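Local coordinates for beta-galactosidase (Bacteroides thetaiotaomicron, PDB 5MUJ), which probably cleaves glycosidic linkages in side chain B of the plant pectin rhamnogalacturonan II, a glycan captured in its binding pocket, at residues D98-L101 / D102-T105; K173-I176 / S177-H180. All blocks are in the same frame, centred on the assembly; numbering follows the deposited sequence.

Contact 1. Residues D98-L101 / D102-T105; sequences DNLL and DWRT
The indole of Trp-103 turns the NE1 side of its edge to the carbonyl oxygen of Leu-100, while the guanidinium of Arg-104 has the carboxylate of Asp-98 at its own edge. Both contacts span the loop of a beta hairpin between the third and fourth strands, 90-97 and 104-110, of a propeller blade. Trp-103 NE1 donates to Leu-100 O at 2.9 Å, well above the carbonyl plane and with a bent N-H angle of 140°. Beyond the hairpin, strands 45-51, 71-79 and 343-351 also pack on the indole.

Inside the loop Asn-99 forms an Asx turn: its OD1 accepts from Leu-101 N at 2.9 Å, from above the amide plane. Asn-99 OD1 also takes Asp-102 N at 2.9 Å in its carbonyl plane, on a lone pair. Asn-99 ND2 returns a nearly straight bond to Asp-102 OD1, also 2.9 Å, on the anti side of that carboxylate. The amide is thus gripped at both ends, which fixes its flip; CG sits between backbone N and carbonyl carbon (chi1 67°), folding the amide over the turn.

Asp-98 OD2 and Arg-104 NH2 form a long salt bridge at 3.6 Å, secondary to that of Arg-104 with Glu-96. Beside this pair a water accepts from Asp-98 N and donates to Asp-102 O at 2.7 Å.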
ATOM      1  N   ASP A  98      -4.647   3.792  20.466  1.00 16.14           N
ATOM      2  CA  ASP A  98      -4.510   2.810  21.551  1.00 15.18           C
ATOM      3  C   ASP A  98      -5.276   1.515  21.309  1.00 16.49           C
ATOM      4  O   ASP A  98      -5.064   0.544  22.053  1.00 19.92           O
ATOM      5  CB  ASP A  98      -4.990   3.404  22.889  1.00 16.21           C
ATOM      6  CG  ASP A  98      -4.176   4.593  23.325  1.00 21.19           C
ATOM      7  OD1 ASP A  98      -2.935   4.491  23.438  1.00 27.36           O
ATOM      8  OD2 ASP A  98      -4.794   5.632  23.595  1.00 28.65           O
ATOM      9  N   ASN A  99      -6.199   1.479  20.334  1.00 15.99           N
ATOM     10  CA  ASN A  99      -7.088   0.305  20.228  1.00 17.35           C
ATOM     11  C   ASN A  99      -7.296  -0.216  18.811  1.00 17.68           C
ATOM     12  O   ASN A  99      -8.201  -1.028  18.574  1.00 17.94           O
ATOM     13  CB  ASN A  99      -8.452   0.608  20.889  1.00 16.49           C
ATOM     14  CG  ASN A  99      -9.230   1.667  20.153  1.00 17.64           C
ATOM     15  OD1 ASN A  99      -8.742   2.235  19.163  1.00 23.30           O
ATOM     16  ND2 ASN A  99     -10.428   1.957  20.611  1.00 21.70           N
ATOM     17  N   LEU A 100      -6.442   0.243  17.894  1.00 19.16           N
ATOM     18  CA  LEU A 100      -6.557   0.008  16.420  1.00 14.39           C
ATOM     19  C   LEU A 100      -7.799   0.575  15.703  1.00 14.16           C
ATOM     20  O   LEU A 100      -7.844   0.565  14.473  1.00 14.07           O
ATOM     21  CB  LEU A 100      -6.363  -1.474  16.049  1.00 12.33           C
ATOM     22  CG  LEU A 100      -4.977  -2.064  16.285  1.00 13.08           C
ATOM     23  CD1 LEU A 100      -4.979  -3.582  16.385  1.00 13.26           C
ATOM     24  CD2 LEU A 100      -4.104  -1.579  15.136  1.00 10.11           C
ATOM     25  N   LEU A 101      -8.758   1.154  16.420  1.00 12.12           N
ATOM     26  CA  LEU A 101     -10.033   1.561  15.854  1.00 11.15           C
ATOM     27  C   LEU A 101     -10.213   3.077  15.806  1.00 12.85           C
ATOM     28  O   LEU A 101     -10.730   3.617  14.826  1.00 14.98           O
ATOM     29  CB  LEU A 101     -11.178   0.944  16.700  1.00 12.27           C
ATOM     30  CG  LEU A 101     -11.209  -0.586  16.705  1.00 13.02           C
ATOM     31  CD1 LEU A 101     -12.228  -1.066  17.781  1.00 12.43           C
ATOM     32  CD2 LEU A 101     -11.483  -1.150  15.280  1.00 13.95           C
ATOM     33  N   ASP A 102      -9.868   3.717  16.932  1.00 15.89           N
ATOM     34  CA  ASP A 102      -9.942   5.146  17.150  1.00 16.90           C
ATOM     35  C   ASP A 102      -8.551   5.751  16.958  1.00 13.58           C
ATOM     36  O   ASP A 102      -7.592   5.400  17.681  1.00 16.59           O
ATOM     37  CB  ASP A 102     -10.423   5.466  18.581  1.00 18.06           C
ATOM     38  CG  ASP A 102     -11.864   5.046  18.828  1.00 18.08           C
ATOM     39  OD1 ASP A 102     -12.104   3.884  19.189  1.00 24.72           O
ATOM     40  OD2 ASP A 102     -12.759   5.886  18.646  1.00 29.31           O
ATOM     41  N   TRP A 103      -8.505   6.717  16.063  1.00 11.52           N
ATOM     42  CA  TRP A 103      -7.220   7.258  15.525  1.00 11.96           C
ATOM     43  C   TRP A 103      -7.141   8.758  15.721  1.00 12.28           C
ATOM     44  O   TRP A 103      -8.144   9.475  15.547  1.00 15.36           O
ATOM     45  CB  TRP A 103      -7.034   6.923  14.005  1.00 10.99           C
ATOM     46  CG  TRP A 103      -6.805   5.479  13.836  1.00 12.35           C
ATOM     47  CD1 TRP A 103      -7.761   4.501  13.652  1.00 12.42           C
ATOM     48  CD2 TRP A 103      -5.551   4.795  13.897  1.00 10.92           C
ATOM     49  NE1 TRP A 103      -7.165   3.258  13.626  1.00 11.42           N
ATOM     50  CE2 TRP A 103      -5.812   3.417  13.768  1.00 10.85           C
ATOM     51  CE3 TRP A 103      -4.238   5.209  14.086  1.00  9.49           C
ATOM     52  CZ2 TRP A 103      -4.805   2.473  13.863  1.00 10.19           C
ATOM     53  CZ3 TRP A 103      -3.274   4.281  14.154  1.00  9.33           C
ATOM     54  CH2 TRP A 103      -3.543   2.933  14.024  1.00  9.64           C
ATOM     55  N   ARG A 104      -5.952   9.240  16.082  1.00 13.49           N
ATOM     56  CA  ARG A 104      -5.724  10.689  16.185  1.00 15.24           C
ATOM     57  C   ARG A 104      -4.526  11.120  15.328  1.00 13.65           C
ATOM     58  O   ARG A 104      -3.406  10.678  15.550  1.00 14.81           O
ATOM     59  CB  ARG A 104      -5.492  11.089  17.630  1.00 15.00           C
ATOM     60  CG  ARG A 104      -6.650  10.763  18.588  1.00 17.58           C
ATOM     61  CD  ARG A 104      -6.252  11.073  20.019  1.00 22.09           C
ATOM     62  NE  ARG A 104      -5.132  10.224  20.432  1.00 23.66           N
ATOM     63  CZ  ARG A 104      -5.262   8.992  20.923  1.00 23.17           C
ATOM     64  NH1 ARG A 104      -6.473   8.456  21.086  1.00 26.68           N
ATOM     65  NH2 ARG A 104      -4.185   8.280  21.233  1.00 27.08           N
ATOM     66  N   THR A 105      -4.777  12.041  14.409  1.00 13.28           N
ATOM     67  CA  THR A 105      -3.706  12.509  13.491  1.00 11.89           C
ATOM     68  C   THR A 105      -2.752  13.404  14.216  1.00 13.57           C
ATOM     69  O   THR A 105      -3.194  14.297  14.997  1.00 15.16           O
ATOM     70  CB  THR A 105      -4.304  13.215  12.300  1.00 12.53           C
ATOM     71  OG1 THR A 105      -4.993  12.213  11.559  1.00 14.82           O
ATOM     72  CG2 THR A 105      -3.212  13.911  11.475  1.00 12.89           C
TER
HETATM   73  O   HOH W   1      -7.123   5.228  20.294  1.00 24.25           O

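Contact 2. Residues K173-I176 / S177-H180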
ATOM      1  N   LYS A 173      16.454   8.710  12.139  1.00 16.27           N
ATOM      2  CA  LYS A 173      17.006   8.281  13.415  1.00 17.22           C
ATOM      3  C   LYS A 173      16.071   8.713  14.566  1.00 15.00           C
ATOM      4  O   LYS A 173      16.356   8.456  15.748  1.00 21.44           O
ATOM      5  CB  LYS A 173      18.420   8.834  13.614  1.00 21.29           C
ATOM      6  CG  LYS A 173      19.469   8.018  12.872  1.00 26.95           C
ATOM      7  CD  LYS A 173      20.893   8.365  13.287  1.00 33.00           C
ATOM      8  CE  LYS A 173      21.913   7.442  12.637  1.00 36.05           C
ATOM      9  NZ  LYS A 173      21.889   6.051  13.179  1.00 40.36           N
ATOM     10  N   GLY A 174      14.980   9.392  14.220  1.00 15.33           N
ATOM     11  CA  GLY A 174      14.031   9.883  15.232  1.00 14.26           C
ATOM     12  C   GLY A 174      13.071   8.854  15.771  1.00 15.11           C
ATOM     13  O   GLY A 174      13.076   7.684  15.368  1.00 17.17           O
ATOM     14  N   ASP A 175      12.215   9.326  16.673  1.00 15.39           N
ATOM     15  CA  ASP A 175      11.167   8.521  17.228  1.00 13.76           C
ATOM     16  C   ASP A 175      10.008   8.427  16.223  1.00 13.49           C
ATOM     17  O   ASP A 175       9.320   9.419  15.956  1.00 13.01           O
ATOM     18  CB  ASP A 175      10.750   9.141  18.569  1.00 13.53           C
ATOM     19  CG  ASP A 175       9.672   8.375  19.264  1.00 15.79           C
ATOM     20  OD1 ASP A 175       8.986   7.497  18.685  1.00 17.97           O
ATOM     21  OD2 ASP A 175       9.495   8.688  20.445  1.00 20.49           O
ATOM     22  N   ILE A 176       9.792   7.218  15.692  1.00 13.06           N
ATOM     23  CA  ILE A 176       8.775   6.980  14.628  1.00 13.48           C
ATOM     24  C   ILE A 176       7.318   7.206  15.061  1.00 14.01           C
ATOM     25  O   ILE A 176       6.427   7.324  14.210  1.00 14.97           O
ATOM     26  CB  ILE A 176       8.889   5.560  13.993  1.00 11.83           C
ATOM     27  CG1 ILE A 176       8.661   4.477  15.073  1.00 13.48           C
ATOM     28  CG2 ILE A 176      10.226   5.416  13.261  1.00 13.50           C
ATOM     29  CD1 ILE A 176       8.715   3.052  14.560  1.00 16.14           C
ATOM     30  N   SER A 177       7.103   7.321  16.378  1.00 14.90           N
ATOM     31  CA  SER A 177       5.784   7.683  16.921  1.00 12.85           C
ATOM     32  C   SER A 177       5.472   9.190  16.952  1.00 14.62           C
ATOM     33  O   SER A 177       4.419   9.577  17.466  1.00 17.19           O
ATOM     34  CB  SER A 177       5.631   7.089  18.323  1.00 14.18           C
ATOM     35  OG  SER A 177       6.405   7.805  19.287  1.00 17.00           O
ATOM     36  N   THR A 178       6.389  10.019  16.413  1.00 15.34           N
ATOM     37  CA  THR A 178       6.259  11.473  16.377  1.00 13.81           C
ATOM     38  C   THR A 178       6.132  12.003  14.970  1.00 12.90           C
ATOM     39  O   THR A 178       6.677  11.417  14.019  1.00 13.16           O
ATOM     40  CB  THR A 178       7.434  12.169  17.137  1.00 13.72           C
ATOM     41  OG1 THR A 178       8.696  11.973  16.466  1.00 15.83           O
ATOM     42  CG2 THR A 178       7.532  11.614  18.553  1.00 15.19           C
ATOM     43  N   ALA A 179       5.368  13.077  14.814  1.00 14.03           N
ATOM     44  CA  ALA A 179       5.180  13.733  13.527  1.00 14.59           C
ATOM     45  C   ALA A 179       6.379  14.652  13.371  1.00 14.66           C
ATOM     46  O   ALA A 179       6.326  15.812  13.758  1.00 16.63           O
ATOM     47  CB  ALA A 179       3.880  14.528  13.475  1.00 15.93           C
ATOM     48  N   HIS A 180       7.455  14.094  12.822  1.00 15.39           N
ATOM     49  CA  HIS A 180       8.651  14.816  12.420  1.00 14.65           C
ATOM     50  C   HIS A 180       8.986  14.376  11.005  1.00 13.11           C
ATOM     51  O   HIS A 180       8.550  13.320  10.549  1.00 12.51           O
ATOM     52  CB  HIS A 180       9.805  14.517  13.373  1.00 17.14           C
ATOM     53  CG  HIS A 180      10.401  13.156  13.187  1.00 17.56           C
ATOM     54  ND1 HIS A 180       9.790  12.007  13.641  1.00 15.85           N
ATOM     55  CD2 HIS A 180      11.539  12.757  12.571  1.00 17.34           C
ATOM     56  CE1 HIS A 180      10.532  10.960  13.324  1.00 15.33           C
ATOM     57  NE2 HIS A 180      11.599  11.391  12.668  1.00 15.10           N
TER
HETATM   58  O   HOH W   2      11.730  12.139  16.856  1.00 18.33           O
HETATM   59  O   HOH W   3       7.371   9.186  12.534  1.00 15.83           O
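Gly-174 brings its CA to 3.8 Å from His-180 NE2, in the loop between strands 166-172 and 183-184, the third and fourth strands of a propeller blade. Having no side chain, the glycine leaves room for the imidazole, whose NE2 is hydrogen-bonded to Thr-172 just before the loop.

Next comes Asp-175, which begins a type I beta turn ending at Thr-178, and both its backbone and its carboxylate serve as acceptors. Asp-175 O takes the turn bond from Thr-178 N at 3.0 Å, from above the carbonyl plane, and a second, shorter bond from Thr-178 OG1 in that plane at 2.7 Å. Asp-175 OD1 receives Ser-177 N and, at 2.7 Å, Ser-177 OG, both from the same face of the carboxylate. Ser-177 can offer the two together because its OG is turned between backbone N and carbonyl carbon (chi1 74°).

Ile-176 follows, its side chain packed on Phe-66, Gln-68 and Trp-182, while its O shares a water with Thr-178 O.

Thr-178 OG1 is a hub: besides donating to Asp-175 O, it accepts from His-180 ND1 and from a water held by Asp-175 N. Replacing Thr-178 with a valine would remove that hydroxyl, which is likely to leave Asp-175 O without its in-plane donor and the water on Asp-175 N without this acceptor, with His-180 ND1 reduced to Thr-178 O. The water bound to Thr-178 OG1 sits 3.7 Å above one face of the His-180 ring, toward its rim.

Overall arrangement
Five four-stranded antiparallel sheets make up the chain, as in a five-bladed beta-propeller. Contact 1 comes first in sequence, on the blade that begins with strand 59-68 and ends with strand 104-110; contact 2 lies on the next, which runs from strand 121-126 to strand 183-184. Both occupy the same place in their blades, the connection from third to fourth strand. Their centres are about 17 Å apart and their nearest atoms about 7 Å, so they do not touch. Strand 59-68 still relates them, since contact 2 packs against this first strand of the blade that carries contact 1. Contact 1 also meets strands 45-51 and 343-351, of the blade where the two ends of the chain join to close the ring.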